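Local coordinates for protein importin-95 (Chaetomium thermophilum, PDB 4XRI) that probably serves as an importin-beta nuclear transport receptor, carrying protein cargo into the nucleus and binding a small GTPase, at residues A[36-39]-A[40-44]; A[43-46]-A[47-51]; A[418-421]-A[422-426]; A[634-637]-A[638-642]; A[646-649]-A[650-653]. The protein carries 2 engineered substitutions. All coordinates share one frame; numbering follows the deposited sequence.

Interaction 1: A[36-39]-A[40-44]; sequences HAAE and TNFSQ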
# COMPACT_ATOMS: atom_id res chain seq x y z
N HIS A 36 -0.92 19.37 31.46
CA HIS A 36 -0.36 19.82 32.73
C HIS A 36 -1.19 19.31 33.90
O HIS A 36 -0.64 18.88 34.92
CB HIS A 36 -0.26 21.34 32.77
CG HIS A 36 -0.05 21.90 34.15
ND1 HIS A 36 -1.00 22.67 34.79
CD2 HIS A 36 0.99 21.78 35.01
CE1 HIS A 36 -0.55 23.01 35.99
NE2 HIS A 36 0.66 22.48 36.14
N ALA A 37 -2.51 19.38 33.75
CA ALA A 37 -3.42 18.90 34.78
C ALA A 37 -3.25 17.40 35.02
O ALA A 37 -3.30 16.94 36.15
CB ALA A 37 -4.86 19.21 34.40
N ALA A 38 -3.03 16.66 33.94
CA ALA A 38 -2.84 15.22 34.03
C ALA A 38 -1.49 14.87 34.64
O ALA A 38 -1.26 13.74 35.07
CB ALA A 38 -2.99 14.57 32.66
N GLU A 39 -0.59 15.85 34.66
CA GLU A 39 0.75 15.65 35.18
C GLU A 39 0.83 16.02 36.66
O GLU A 39 1.50 15.34 37.44
CB GLU A 39 1.76 16.48 34.38
CG GLU A 39 2.12 15.88 33.02
CD GLU A 39 2.90 16.83 32.12
OE1 GLU A 39 3.18 17.97 32.55
OE2 GLU A 39 3.22 16.44 30.98
N THR A 40 0.13 17.08 37.06
CA THR A 40 0.22 17.55 38.44
C THR A 40 -0.57 16.65 39.41
O THR A 40 -0.08 16.33 40.49
CB THR A 40 -0.26 19.02 38.57
OG1 THR A 40 -0.15 19.44 39.93
CG2 THR A 40 -1.70 19.19 38.09
N ASN A 41 -1.78 16.25 39.02
CA ASN A 41 -2.58 15.35 39.82
C ASN A 41 -3.49 14.54 38.91
O ASN A 41 -4.58 14.97 38.56
CB ASN A 41 -3.41 16.12 40.86
CG ASN A 41 -4.03 15.21 41.91
OD1 ASN A 41 -4.25 14.02 41.68
ND2 ASN A 41 -4.33 15.78 43.08
N PHE A 42 -3.01 13.35 38.54
CA PHE A 42 -3.70 12.52 37.56
C PHE A 42 -5.09 12.09 38.04
O PHE A 42 -6.05 12.10 37.27
CB PHE A 42 -2.86 11.29 37.23
CG PHE A 42 -3.44 10.42 36.16
CD1 PHE A 42 -3.51 10.88 34.85
CD2 PHE A 42 -3.91 9.15 36.44
CE1 PHE A 42 -4.05 10.09 33.85
CE2 PHE A 42 -4.44 8.36 35.45
CZ PHE A 42 -4.51 8.83 34.15
N SER A 43 -5.19 11.73 39.32
CA SER A 43 -6.45 11.29 39.89
C SER A 43 -7.50 12.40 39.87
O SER A 43 -8.65 12.18 39.50
CB SER A 43 -6.25 10.80 41.33
OG SER A 43 -5.47 9.61 41.34
N GLN A 44 -7.08 13.61 40.26
CA GLN A 44 -7.99 14.75 40.29
C GLN A 44 -8.40 15.13 38.88
O GLN A 44 -9.53 15.59 38.65
CB GLN A 44 -7.33 15.94 41.00
CG GLN A 44 -8.30 16.83 41.74
CD GLN A 44 -8.99 16.12 42.88
OE1 GLN A 44 -8.49 15.12 43.40
NE2 GLN A 44 -10.16 16.62 43.28
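The carbonyl oxygen of H36 is gripped by two backbone amides at the end of helix 24-40: T40 N donates to H36 O at 2.9 Å, nearly in line with the C=O bond, and E39 N reaches the same oxygen at 3.0 Å. The helix then gives way, through N41, to helix 42-54, a short turn joining two consecutive helices of the all-helical solenoid. One residue on, the bond from N41 N to A37 O is weak at 3.3 Å, as the chain is already leaving helical geometry. T40 places OG1 opposite its own backbone N (chi1 -180°), which leaves CG2 wedged between N and carbonyl carbon and turned back along the helix. There the methyl meets both H36 O and A37 O and lies over one face of the H36 imidazole. F42 CG is also anti to its backbone N (chi1 -175°), and the ring presents an edge to the preceding helix: A38 O lies near the ring plane, 3.6 Å from F42 CD1, while A38 CB comes more loosely against the same carbon. F42 is buried further by A73 and T93, and A37 and A38 pack on Y45 of the new helix. N41 is the N-cap of that helix; its OD1 accepts from Q44 N at 3.2 Å, the donor standing well above the plane of the amide carbonyl.

Interaction 2: A[43-46]-A[47-51]; sequences SQYL and LTLVQ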
# COMPACT_ATOMS: atom_id res chain seq x y z
N SER A 43 -5.19 11.73 39.32
CA SER A 43 -6.45 11.29 39.89
C SER A 43 -7.50 12.40 39.87
O SER A 43 -8.65 12.18 39.50
CB SER A 43 -6.25 10.80 41.33
OG SER A 43 -5.47 9.61 41.34
N GLN A 44 -7.08 13.61 40.26
CA GLN A 44 -7.99 14.75 40.29
C GLN A 44 -8.40 15.13 38.88
O GLN A 44 -9.53 15.59 38.65
CB GLN A 44 -7.33 15.94 41.00
CG GLN A 44 -8.30 16.83 41.74
CD GLN A 44 -8.99 16.12 42.88
OE1 GLN A 44 -8.49 15.12 43.40
NE2 GLN A 44 -10.16 16.62 43.28
N TYR A 45 -7.49 14.94 37.94
CA TYR A 45 -7.76 15.14 36.52
C TYR A 45 -8.88 14.21 36.06
O TYR A 45 -9.81 14.62 35.37
CB TYR A 45 -6.49 14.92 35.70
CG TYR A 45 -6.65 15.06 34.20
CD1 TYR A 45 -6.96 16.29 33.62
CD2 TYR A 45 -6.45 13.97 33.35
CE1 TYR A 45 -7.09 16.42 32.25
CE2 TYR A 45 -6.57 14.10 31.98
CZ TYR A 45 -6.89 15.32 31.43
OH TYR A 45 -7.02 15.45 30.07
N LEU A 46 -8.79 12.95 36.48
CA LEU A 46 -9.80 11.95 36.15
C LEU A 46 -11.16 12.30 36.74
O LEU A 46 -12.18 12.26 36.05
CB LEU A 46 -9.37 10.56 36.63
CG LEU A 46 -8.10 9.98 36.02
CD1 LEU A 46 -7.95 8.51 36.39
CD2 LEU A 46 -8.08 10.17 34.51
N LEU A 47 -11.16 12.65 38.02
CA LEU A 47 -12.39 13.02 38.72
C LEU A 47 -13.08 14.21 38.08
O LEU A 47 -14.28 14.18 37.82
CB LEU A 47 -12.09 13.34 40.19
CG LEU A 47 -11.93 12.12 41.10
CD1 LEU A 47 -11.52 12.56 42.50
CD2 LEU A 47 -13.23 11.35 41.14
N THR A 48 -12.30 15.26 37.83
CA THR A 48 -12.81 16.48 37.21
C THR A 48 -13.50 16.17 35.88
O THR A 48 -14.60 16.65 35.61
CB THR A 48 -11.69 17.50 36.97
OG1 THR A 48 -11.05 17.81 38.21
CG2 THR A 48 -12.26 18.78 36.36
N LEU A 49 -12.83 15.37 35.06
CA LEU A 49 -13.32 15.04 33.73
C LEU A 49 -14.58 14.18 33.75
O LEU A 49 -15.52 14.43 33.00
CB LEU A 49 -12.23 14.34 32.92
CG LEU A 49 -11.11 15.23 32.41
CD1 LEU A 49 -10.11 14.41 31.61
CD2 LEU A 49 -11.67 16.36 31.56
N VAL A 50 -14.60 13.17 34.61
CA VAL A 50 -15.75 12.28 34.68
C VAL A 50 -16.95 12.99 35.29
O VAL A 50 -18.10 12.68 34.97
CB VAL A 50 -15.43 10.99 35.48
CG1 VAL A 50 -15.33 11.27 36.98
CG2 VAL A 50 -16.49 9.92 35.21
N GLN A 51 -16.69 13.97 36.15
CA GLN A 51 -17.77 14.75 36.76
C GLN A 51 -18.40 15.67 35.73
O GLN A 51 -19.62 15.84 35.69
CB GLN A 51 -17.25 15.55 37.95
CG GLN A 51 -17.17 14.74 39.24
CD GLN A 51 -16.60 15.54 40.40
OE1 GLN A 51 -15.66 16.33 40.22
NE2 GLN A 51 -17.16 15.35 41.58
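L49 lies one turn beyond Y45 on helix 42-54, and its side chain climbs back over that residue atom by atom. L49 CB sits 3.5 Å from Y45 O, and CG is closer still, 3.3 Å from the same oxygen. With CG opposite its own carbonyl carbon (chi1 -75°), L49 CD1 is carried over one face of the Y45 ring. This is a CH-pi contact: the methyl is 3.6 Å from the ring centroid, displaced toward the hydroxyl end, with L49 CD1 only 3.4 Å from Y45 CZ. The ring is brought there by a Y45 side chain that extends from its backbone with CG anti to N. A69 of helix 60-72 touches both residues, and L34 of helix 24-40 touches the ring, which therefore fills the seam between successive helices of the solenoid. On a more open flank, Q44 O takes two bonds from one residue. T48 N donates to Q44 O at 2.9 Å and T48 OG1 to the same oxygen at 2.7 Å, approaching from opposite faces of the carbonyl plane. L47 CG rests against S43 O, while L47 CD1 comes loosely to 4.1 Å from Q44 OE1. V50 CG1 lies by L46 O, and its side chain continues to L70. The chemistry is thus divided round the helix: the T48 hydroxyl folds back on the backbone and spends its proton there, whereas the aromatic face of Y45 is met by a methyl of the buried L49.

Interaction 3: A[418-421]-A[422-426]; sequences TGMQ and PLIAM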
# COMPACT_ATOMS: atom_id res chain seq x y z
N THR A 418 -13.96 -3.81 -32.93
CA THR A 418 -15.24 -3.26 -33.36
C THR A 418 -15.49 -1.89 -32.74
O THR A 418 -16.02 -0.99 -33.39
CB THR A 418 -16.40 -4.22 -33.01
OG1 THR A 418 -16.30 -5.41 -33.80
CG2 THR A 418 -17.75 -3.56 -33.28
N GLY A 419 -15.10 -1.74 -31.48
CA GLY A 419 -15.41 -0.54 -30.73
C GLY A 419 -14.34 0.54 -30.72
O GLY A 419 -14.54 1.60 -30.14
N MET A 420 -13.20 0.27 -31.36
CA MET A 420 -12.07 1.18 -31.30
C MET A 420 -12.38 2.53 -31.95
O MET A 420 -12.21 3.58 -31.33
CB MET A 420 -10.84 0.56 -31.97
CG MET A 420 -9.53 1.13 -31.45
SD MET A 420 -9.39 0.92 -29.67
CE MET A 420 -8.02 2.01 -29.30
N GLN A 421 -12.83 2.50 -33.20
CA GLN A 421 -13.16 3.72 -33.93
C GLN A 421 -14.32 4.53 -33.30
O GLN A 421 -14.22 5.75 -33.19
CB GLN A 421 -13.49 3.40 -35.39
CG GLN A 421 -14.32 4.46 -36.10
CD GLN A 421 -15.77 4.05 -36.23
OE1 GLN A 421 -16.08 2.89 -36.52
NE2 GLN A 421 -16.68 5.00 -36.00
N PRO A 422 -15.42 3.86 -32.89
CA PRO A 422 -16.46 4.65 -32.24
C PRO A 422 -15.99 5.30 -30.94
O PRO A 422 -16.37 6.44 -30.66
CB PRO A 422 -17.57 3.62 -31.96
CG PRO A 422 -17.36 2.56 -32.97
CD PRO A 422 -15.87 2.47 -33.13
N LEU A 423 -15.17 4.59 -30.17
CA LEU A 423 -14.68 5.12 -28.91
C LEU A 423 -13.74 6.30 -29.14
O LEU A 423 -13.74 7.26 -28.38
CB LEU A 423 -13.98 4.04 -28.10
CG LEU A 423 -13.80 4.38 -26.61
CD1 LEU A 423 -15.15 4.54 -25.95
CD2 LEU A 423 -12.98 3.32 -25.90
N ILE A 424 -12.93 6.21 -30.19
CA ILE A 424 -12.03 7.30 -30.55
C ILE A 424 -12.84 8.54 -30.95
O ILE A 424 -12.47 9.67 -30.62
CB ILE A 424 -11.08 6.91 -31.69
CG1 ILE A 424 -10.08 5.87 -31.20
CG2 ILE A 424 -10.34 8.12 -32.23
CD1 ILE A 424 -9.14 5.37 -32.28
N ALA A 425 -13.95 8.31 -31.64
CA ALA A 425 -14.82 9.39 -32.06
C ALA A 425 -15.44 10.10 -30.86
O ALA A 425 -15.76 11.28 -30.92
CB ALA A 425 -15.91 8.86 -32.98
N MET A 426 -15.59 9.36 -29.76
CA MET A 426 -16.19 9.90 -28.54
C MET A 426 -15.31 10.98 -27.91
O MET A 426 -15.75 11.70 -27.01
CB MET A 426 -16.43 8.77 -27.53
CG MET A 426 -17.68 8.94 -26.67
SD MET A 426 -19.19 8.64 -27.60
CE MET A 426 -18.67 7.24 -28.60
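Q421 and P422 meet late in helix 409-425, where the proline ring takes the place of a backbone N-H. The Q421 side chain leaves with CG anti to the backbone N (chi1 158°) but bends sharply at chi2 (-102°), which folds its amide back across the ring at about a right angle. Q421 OE1 comes to 3.4 Å from P422 CD, and Q421 NE2 lies 3.5 Å from P422 N. Beneath, P422 CD stands 3.5 Å from T418 O, where a helical amide would donate, and the helix is kinked there. T418 OG1 itself bonds to P414 O. Regular bonds resume directly, L423 N to G419 O at 3.1 Å and I424 N to M420 O at 3.0 Å. I424 CG1, opposite its carbonyl carbon, presses on M420 O, and its CD1 reaches M420 CG. With an alanine here in place of P422, the Q421 amide would probably lose the ring methylenes it lies across and be freer to turn. L423 is inserted between V397 and F400 of helix 390-402 and L442 and I445 of helix 432-449, whereas M420 and I424 face L462 of helix 455-472.

Interaction 4: A[634-637]-A[638-642]; sequences SALA and NAMEE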
# COMPACT_ATOMS: atom_id res chain seq x y z
N SER A 634 23.05 8.16 -10.72
CA SER A 634 23.21 6.71 -10.77
C SER A 634 23.14 6.21 -12.20
O SER A 634 23.93 5.34 -12.61
CB SER A 634 22.13 6.02 -9.92
OG SER A 634 22.12 4.62 -10.16
N ALA A 635 22.20 6.76 -12.96
CA ALA A 635 22.05 6.43 -14.38
C ALA A 635 23.31 6.78 -15.16
O ALA A 635 23.79 6.00 -15.97
CB ALA A 635 20.85 7.14 -14.96
N LEU A 636 23.84 7.97 -14.89
CA LEU A 636 25.03 8.45 -15.58
C LEU A 636 26.25 7.59 -15.25
O LEU A 636 27.09 7.33 -16.12
CB LEU A 636 25.31 9.91 -15.23
CG LEU A 636 26.42 10.54 -16.07
CD1 LEU A 636 25.99 10.62 -17.53
CD2 LEU A 636 26.82 11.90 -15.54
N ALA A 637 26.35 7.15 -14.01
CA ALA A 637 27.46 6.31 -13.59
C ALA A 637 27.40 4.95 -14.28
O ALA A 637 28.42 4.43 -14.72
CB ALA A 637 27.47 6.15 -12.07
N ASN A 638 26.20 4.39 -14.36
CA ASN A 638 25.99 3.10 -15.02
C ASN A 638 26.29 3.18 -16.51
O ASN A 638 26.75 2.22 -17.11
CB ASN A 638 24.56 2.62 -14.80
CG ASN A 638 24.25 1.34 -15.56
OD1 ASN A 638 24.50 0.24 -15.07
ND2 ASN A 638 23.70 1.48 -16.76
N ALA A 639 26.03 4.35 -17.09
CA ALA A 639 26.21 4.56 -18.52
C ALA A 639 27.66 4.83 -18.89
O ALA A 639 28.17 4.30 -19.87
CB ALA A 639 25.32 5.70 -18.99
N MET A 640 28.33 5.66 -18.09
CA MET A 640 29.69 6.07 -18.41
C MET A 640 30.75 5.15 -17.81
O MET A 640 31.89 5.13 -18.26
CB MET A 640 29.93 7.51 -17.94
CG MET A 640 29.08 8.54 -18.69
SD MET A 640 29.53 10.24 -18.32
CE MET A 640 31.21 10.30 -18.94
N GLU A 641 30.36 4.39 -16.79
CA GLU A 641 31.25 3.43 -16.12
C GLU A 641 32.53 4.10 -15.62
O GLU A 641 32.47 5.08 -14.89
CB GLU A 641 31.56 2.26 -17.06
CG GLU A 641 30.34 1.38 -17.32
CD GLU A 641 30.62 0.22 -18.25
OE1 GLU A 641 31.42 0.37 -19.18
OE2 GLU A 641 30.02 -0.86 -18.04
N GLU A 642 33.69 3.58 -16.01
CA GLU A 642 34.97 4.11 -15.52
C GLU A 642 35.19 5.56 -15.93
O GLU A 642 35.95 6.29 -15.29
CB GLU A 642 36.14 3.25 -16.00
CG GLU A 642 36.07 2.84 -17.46
CD GLU A 642 35.18 1.63 -17.68
OE1 GLU A 642 34.60 1.51 -18.79
OE2 GLU A 642 35.05 0.81 -16.75
O HOH W 1 22.08 4.17 -17.11
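L636 and M640, one turn apart near the end of helix 625-640, lie side by side and point the same way. L636 CD1 touches M640 SD at 3.6 Å and also meets M640 CG, while L636 CG backs onto the sulfur. M640 sets off with CG opposite its carbonyl carbon (chi1 -65°) and bends at chi3, swinging CE onward. This is the tight, buried side, where I601, I608 and M609 pack on the leucine and Y647 meets the methionine. An alanine in place of M640 would probably open a gap beside L636 CD1 and leave Y647 short of a packing partner. The opposite character belongs to exposed N638: a water donates to A635 O at 2.8 Å and accepts from N638 ND2 at 3.2 Å, adding a bridge along the helix surface. The same A635 O also receives A639 N. At the helix end E641 swings to positive phi (55°), yet E641 N still reaches A637 O at 2.8 Å, and its carboxylate makes a long, weak ion pair with K599. The helix therefore offers sulfur and hydrocarbon to the core of the solenoid and leaves an amide and a water on its exposed side.

Interaction 5: A[646-649]-A[650-653]; sequences KYME and AFAP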
# COMPACT_ATOMS: atom_id res chain seq x y z
N LYS A 646 35.90 10.66 -13.10
CA LYS A 646 36.34 12.05 -13.04
C LYS A 646 35.38 12.95 -12.25
O LYS A 646 35.75 14.06 -11.87
CB LYS A 646 36.51 12.62 -14.46
CG LYS A 646 35.25 12.64 -15.31
CD LYS A 646 35.45 13.55 -16.51
CE LYS A 646 34.47 13.25 -17.63
NZ LYS A 646 34.63 14.21 -18.76
N TYR A 647 34.17 12.46 -12.00
CA TYR A 647 33.18 13.24 -11.25
C TYR A 647 33.20 12.92 -9.76
O TYR A 647 32.49 13.55 -8.98
CB TYR A 647 31.78 12.99 -11.80
CG TYR A 647 31.66 13.26 -13.28
CD1 TYR A 647 31.29 12.25 -14.16
CD2 TYR A 647 31.92 14.52 -13.79
CE1 TYR A 647 31.19 12.50 -15.52
CE2 TYR A 647 31.82 14.78 -15.15
CZ TYR A 647 31.45 13.76 -16.00
OH TYR A 647 31.36 14.00 -17.35
N MET A 648 34.02 11.95 -9.37
CA MET A 648 34.02 11.47 -7.99
C MET A 648 34.57 12.49 -7.00
O MET A 648 34.14 12.53 -5.85
CB MET A 648 34.80 10.16 -7.89
CG MET A 648 34.03 8.96 -8.43
SD MET A 648 32.43 8.73 -7.61
CE MET A 648 32.95 8.20 -5.98
N GLU A 649 35.54 13.30 -7.42
CA GLU A 649 36.10 14.30 -6.52
C GLU A 649 35.03 15.29 -6.08
O GLU A 649 34.94 15.65 -4.90
CB GLU A 649 37.27 15.04 -7.17
CG GLU A 649 37.97 16.01 -6.24
CD GLU A 649 39.21 16.64 -6.85
OE1 GLU A 649 39.58 16.25 -7.97
OE2 GLU A 649 39.80 17.53 -6.20
N ALA A 650 34.21 15.73 -7.02
CA ALA A 650 33.16 16.69 -6.74
C ALA A 650 31.94 16.03 -6.11
O ALA A 650 31.30 16.61 -5.23
CB ALA A 650 32.75 17.42 -8.01
N PHE A 651 31.62 14.82 -6.55
CA PHE A 651 30.38 14.17 -6.14
C PHE A 651 30.46 13.43 -4.80
O PHE A 651 29.48 13.42 -4.05
CB PHE A 651 29.90 13.20 -7.22
CG PHE A 651 28.68 12.42 -6.83
CD1 PHE A 651 27.52 13.06 -6.44
CD2 PHE A 651 28.69 11.03 -6.87
CE1 PHE A 651 26.40 12.34 -6.08
CE2 PHE A 651 27.56 10.31 -6.52
CZ PHE A 651 26.42 10.96 -6.12
N ALA A 652 31.60 12.81 -4.51
CA ALA A 652 31.74 11.97 -3.32
C ALA A 652 31.33 12.65 -2.01
O ALA A 652 30.65 12.03 -1.19
CB ALA A 652 33.18 11.44 -3.20
N PRO A 653 31.73 13.93 -1.79
CA PRO A 653 31.27 14.56 -0.55
C PRO A 653 29.75 14.67 -0.42
O PRO A 653 29.22 14.55 0.68
CB PRO A 653 31.91 15.96 -0.62
CG PRO A 653 33.13 15.75 -1.42
CD PRO A 653 32.74 14.76 -2.47
O HOH W 2 35.13 15.81 -9.90
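M648 curls through three successive turns of the same sign (chi1 -76°, chi2 -57°, chi3 -70°), folding its thioether forward, toward F651 and A652. M648 SD thereby arrives at the edge of the F651 ring, near its plane and 4.5 Å from F651 CD2, while M648 CE comes to 4.3 Å from A652 CB. F651 holds CG anti to its backbone N, and the ring runs down to M609 and L613 of helix 605-616 and I633 of helix 625-640. M648 meets V678 and L682 of helix 665-682. The contact lies at the start of helix 648-660, and these side chains join it to neighbouring helices of the alpha-solenoid. F651 N donates to Y647 O at 2.9 Å, in the carbonyl plane, whereas A652 N approaches M648 O from a tilted direction. A652 CB is pressed to 3.0 Å from M648 O, so packing is tight here. A water stands in for a direct backbone bond at the start of the helix: it donates to K646 O at 2.7 Å and accepts from A650 N at 3.0 Å. K646 CG lies over the centre of the Y647 ring, and the polar ends of both residues converge on D606, through a salt bridge from K646 NZ and a hydrogen bond with Y647 OH. P653 lacks an N-H, and its CD sits 3.4 Å from E649 O, where the helix kinks.

Overall arrangement
From the N terminus, interaction 1 turns the chain from helix 24-40 into helix 42-54, and interaction 2 begins where it ends, sharing S43 and Q44; the end of helix 24-40 also packs on interaction 2. Interaction 3 follows far along the solenoid, its centre about 70 Å from that of interaction 1 and across the centre of the chain. Interactions 4 and 5 lie on the consecutive helices 625-640 and 648-660, their centres about 13 Å apart and joined by M640 against Y647. Each contact is local, between adjoining segments, so none encloses a long loop; apart from the overlap of 1 and 2 they run in series, without nesting or crossing.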